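Local atomic coordinates of DNA/RNA-binding protein Alba (Thermoplasma volcanium, PDB entry 4Z9E), a protein that probably binds double-stranded DNA tightly and without sequence specificity, helping to compact the archaeal chromosome. Residues V9-V18 with T40-T51. Residues are numbered along the deposited sequence; the frame is centred on the assembly and turned at random.
Sequences VGKKPTMNYV and TISKAVDVAEIT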
loop_
_atom_site.group_PDB
_atom_site.type_symbol
_atom_site.label_atom_id
_atom_site.label_comp_id
_atom_site.label_asym_id
_atom_site.label_seq_id
_atom_site.Cartn_x
_atom_site.Cartn_y
_atom_site.Cartn_z
ATOM N N VAL A 9 8.258 9.822 0.883
ATOM C CA VAL A 9 8.622 9.358 -0.433
ATOM C C VAL A 9 7.914 10.189 -1.463
ATOM O O VAL A 9 6.707 10.197 -1.506
ATOM C CB VAL A 9 8.323 7.866 -0.615
ATOM C CG1 VAL A 9 8.464 7.471 -2.075
ATOM C CG2 VAL A 9 9.267 7.069 0.266
ATOM N N GLY A 10 8.691 10.885 -2.292
ATOM C CA GLY A 10 8.160 11.728 -3.363
ATOM C C GLY A 10 8.668 11.361 -4.751
ATOM O O GLY A 10 8.658 10.180 -5.150
ATOM N N LYS A 11 9.128 12.373 -5.489
ATOM C CA LYS A 11 9.369 12.212 -6.928
ATOM C C LYS A 11 10.782 11.783 -7.346
ATOM O O LYS A 11 10.967 11.380 -8.493
ATOM C CB LYS A 11 8.892 13.448 -7.725
ATOM C CG LYS A 11 7.363 13.577 -7.846
ATOM C CD LYS A 11 6.659 12.282 -8.301
ATOM C CE LYS A 11 5.144 12.300 -8.068
ATOM N NZ LYS A 11 4.739 12.426 -6.628
ATOM N N LYS A 12 11.757 11.863 -6.431
ATOM C CA LYS A 12 13.135 11.402 -6.704
ATOM C C LYS A 12 13.224 9.903 -7.085
ATOM O O LYS A 12 12.308 9.130 -6.807
ATOM C CB LYS A 12 14.016 11.661 -5.486
ATOM C CG LYS A 12 14.173 13.127 -5.141
ATOM C CD LYS A 12 15.010 13.284 -3.887
ATOM C CE LYS A 12 15.133 14.753 -3.514
ATOM N NZ LYS A 12 16.067 14.895 -2.369
ATOM N N PRO A 13 14.310 9.490 -7.759
ATOM C CA PRO A 13 14.446 8.057 -8.014
ATOM C C PRO A 13 14.455 7.213 -6.749
ATOM O O PRO A 13 14.974 7.628 -5.711
ATOM C CB PRO A 13 15.780 7.980 -8.755
ATOM C CG PRO A 13 15.751 9.224 -9.592
ATOM C CD PRO A 13 15.220 10.264 -8.629
ATOM N N THR A 14 13.853 6.037 -6.870
ATOM C CA THR A 14 13.555 5.171 -5.750
ATOM C C THR A 14 14.766 4.921 -4.835
ATOM O O THR A 14 14.626 4.897 -3.586
ATOM C CB THR A 14 12.947 3.857 -6.304
ATOM O OG1 THR A 14 11.750 4.196 -7.005
ATOM C CG2 THR A 14 12.580 2.870 -5.215
ATOM N N MET A 15 15.943 4.764 -5.448
ATOM C CA MET A 15 17.139 4.387 -4.705
ATOM C C MET A 15 17.584 5.478 -3.735
ATOM O O MET A 15 18.161 5.167 -2.704
ATOM C CB MET A 15 18.264 3.991 -5.636
ATOM C CG MET A 15 17.987 2.699 -6.408
ATOM S SD MET A 15 17.703 1.282 -5.338
ATOM C CE MET A 15 18.206 -0.058 -6.413
ATOM N N ASN A 16 17.290 6.741 -4.041
ATOM C CA ASN A 16 17.497 7.817 -3.053
ATOM C C ASN A 16 16.845 7.507 -1.735
ATOM O O ASN A 16 17.446 7.678 -0.673
ATOM C CB ASN A 16 16.977 9.171 -3.556
ATOM C CG ASN A 16 17.826 9.719 -4.650
ATOM O OD1 ASN A 16 18.844 10.359 -4.385
ATOM N ND2 ASN A 16 17.481 9.396 -5.882
ATOM N N TYR A 17 15.606 7.034 -1.812
ATOM C CA TYR A 17 14.856 6.760 -0.608
ATOM C C TYR A 17 15.377 5.512 0.075
ATOM O O TYR A 17 15.410 5.447 1.300
ATOM C CB TYR A 17 13.369 6.714 -0.918
ATOM C CG TYR A 17 12.861 8.017 -1.517
ATOM C CD1 TYR A 17 12.804 9.190 -0.755
ATOM C CD2 TYR A 17 12.448 8.080 -2.844
ATOM C CE1 TYR A 17 12.353 10.391 -1.314
ATOM C CE2 TYR A 17 11.991 9.272 -3.411
ATOM C CZ TYR A 17 11.936 10.416 -2.647
ATOM O OH TYR A 17 11.457 11.576 -3.235
ATOM N N VAL A 18 15.824 4.534 -0.715
ATOM C CA VAL A 18 16.393 3.321 -0.142
ATOM C C VAL A 18 17.671 3.697 0.617
ATOM O O VAL A 18 17.946 3.183 1.709
ATOM C CB VAL A 18 16.692 2.266 -1.226
ATOM C CG1 VAL A 18 17.406 1.050 -0.631
ATOM C CG2 VAL A 18 15.414 1.820 -1.917
ATOM N N THR A 40 2.237 7.692 -5.335
ATOM C CA THR A 40 3.532 7.248 -4.832
ATOM C C THR A 40 3.480 6.181 -3.739
ATOM O O THR A 40 4.519 5.655 -3.329
ATOM C CB THR A 40 4.430 8.441 -4.435
ATOM O OG1 THR A 40 3.664 9.379 -3.699
ATOM C CG2 THR A 40 4.917 9.152 -5.686
ATOM N N ILE A 41 2.279 5.841 -3.276
ATOM C CA ILE A 41 2.100 4.658 -2.428
ATOM C C ILE A 41 2.757 3.400 -3.042
ATOM O O ILE A 41 3.353 2.589 -2.320
ATOM C CB ILE A 41 0.609 4.438 -2.107
ATOM C CG1 ILE A 41 0.121 5.557 -1.175
ATOM C CG2 ILE A 41 0.345 3.065 -1.500
ATOM C CD1 ILE A 41 -1.373 5.554 -0.939
ATOM N N SER A 42 2.687 3.259 -4.366
ATOM C CA SER A 42 3.409 2.200 -5.060
ATOM C C SER A 42 4.908 2.272 -4.813
ATOM O O SER A 42 5.571 1.265 -4.549
ATOM C CB SER A 42 3.144 2.307 -6.558
ATOM O OG SER A 42 1.921 1.691 -6.858
ATOM N N LYS A 43 5.448 3.468 -4.959
ATOM C CA LYS A 43 6.869 3.660 -4.802
ATOM C C LYS A 43 7.322 3.436 -3.347
ATOM O O LYS A 43 8.393 2.888 -3.114
ATOM C CB LYS A 43 7.253 5.046 -5.310
ATOM C CG LYS A 43 8.743 5.324 -5.305
ATOM C CD LYS A 43 9.057 6.792 -5.552
ATOM C CE LYS A 43 9.167 7.106 -7.020
ATOM N NZ LYS A 43 9.758 8.464 -7.158
ATOM N N ALA A 44 6.522 3.851 -2.369
ATOM C CA ALA A 44 6.873 3.599 -0.975
ATOM C C ALA A 44 7.007 2.099 -0.706
ATOM O O ALA A 44 7.904 1.676 0.013
ATOM C CB ALA A 44 5.862 4.231 -0.024
ATOM N N VAL A 45 6.090 1.307 -1.245
ATOM C CA VAL A 45 6.159 -0.159 -1.119
ATOM C C VAL A 45 7.435 -0.695 -1.756
ATOM O O VAL A 45 8.153 -1.458 -1.117
ATOM C CB VAL A 45 4.916 -0.877 -1.701
ATOM C CG1 VAL A 45 5.066 -2.393 -1.583
ATOM C CG2 VAL A 45 3.657 -0.457 -0.943
ATOM N N ASP A 46 7.730 -0.277 -2.987
ATOM C CA ASP A 46 9.032 -0.559 -3.617
ATOM C C ASP A 46 10.239 -0.247 -2.715
ATOM O O ASP A 46 11.137 -1.101 -2.555
ATOM C CB ASP A 46 9.213 0.202 -4.949
ATOM C CG ASP A 46 8.215 -0.215 -6.041
ATOM O OD1 ASP A 46 7.541 -1.283 -5.954
ATOM O OD2 ASP A 46 8.113 0.560 -7.026
ATOM N N VAL A 47 10.280 0.971 -2.153
ATOM C CA VAL A 47 11.392 1.387 -1.309
ATOM C C VAL A 47 11.599 0.388 -0.199
ATOM O O VAL A 47 12.709 -0.066 0.016
ATOM C CB VAL A 47 11.200 2.797 -0.713
ATOM C CG1 VAL A 47 12.144 3.038 0.457
ATOM C CG2 VAL A 47 11.389 3.849 -1.790
ATOM N N ALA A 48 10.526 0.029 0.487
ATOM C CA ALA A 48 10.625 -0.927 1.593
ATOM C C ALA A 48 10.970 -2.325 1.134
ATOM O O ALA A 48 11.601 -3.068 1.869
ATOM C CB ALA A 48 9.337 -0.966 2.419
ATOM N N GLU A 49 10.523 -2.710 -0.048
ATOM C CA GLU A 49 10.777 -4.072 -0.490
ATOM C C GLU A 49 12.202 -4.249 -1.007
ATOM O O GLU A 49 12.841 -5.263 -0.753
ATOM C CB GLU A 49 9.744 -4.514 -1.514
ATOM C CG GLU A 49 8.437 -4.902 -0.858
ATOM C CD GLU A 49 8.499 -6.309 -0.289
ATOM O OE1 GLU A 49 8.771 -7.232 -1.070
ATOM O OE2 GLU A 49 8.298 -6.516 0.928
ATOM N N ILE A 50 12.711 -3.239 -1.693
ATOM C CA ILE A 50 14.090 -3.273 -2.155
ATOM C C ILE A 50 15.021 -3.307 -0.958
ATOM O O ILE A 50 15.984 -4.091 -0.907
ATOM C CB ILE A 50 14.413 -2.038 -3.015
ATOM C CG1 ILE A 50 13.729 -2.158 -4.355
ATOM C CG2 ILE A 50 15.902 -1.903 -3.238
ATOM C CD1 ILE A 50 13.577 -0.828 -5.051
ATOM N N THR A 51 14.707 -2.459 0.007
ATOM C CA THR A 51 15.506 -2.348 1.204
ATOM C C THR A 51 15.683 -3.706 1.872
ATOM O O THR A 51 16.782 -4.091 2.215
ATOM C CB THR A 51 14.866 -1.364 2.204
ATOM O OG1 THR A 51 14.996 -0.036 1.703
ATOM C CG2 THR A 51 15.553 -1.428 3.529
#
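Lys43 NZ is gripped by two backbone carbonyls of the loop that leads into helix 14-25, giving its hydrogens to Lys12 O at 2.7 Å and to Gly10 O at 2.9 Å. It meets Gly10 O in the carbonyl plane, on a lone pair, whereas at Lys12 O it is tilted 29° from the plane of the Lys12 carbonyl. The lysine reaches the loop because its chain runs extended, CG anti to the backbone N, until a bend at chi3 (-88°) turns the ammonium in among the carbonyls. On the way Lys43 CD passes Val9 CG1 at 3.6 Å and CG lies beside Thr14 OG1. One ammonium thus joins helix 41-55 to both ends of the Gly10-Lys12 turn; Lys12 N, itself bonded to Tyr17 OH, ties the same turn to helix 14-25. Between these two carbonyl residues, the chain of Lys11, bent at chi2 and chi4, crosses Thr40 at about a right angle, bringing NZ to the methyl CG2 of Thr40, while Thr40 OG1 is bonded to Arg37 O.

Beyond the lysine the contact is mainly apolar. The side chain of Thr14 is a knob in the hole formed by Lys43, Asp46, Val47 and Ile50, with Thr14 CG2 3.8 Å from both Val47 CG2 and Ile50 CD1. Val47 CG2 also presses on Tyr17 CB at 3.6 Å. Farther along, Val18 CG2 rests on Ile50 CG2, and Val18 CG1 lies 3.5 Å from Thr51 OG1, a hydroxyl bonded back to Val47 O. Ala44 and Ala48 set helix 41-55 on Ile34, whereas Val9 continues from strand 6-8 beside strand 31-37. Helices 14-25 and 41-55, whose segments here cross at -54° with axes 9.0 Å apart, form the two-helix layer packed against the mixed four-stranded sheet of the Alba fold.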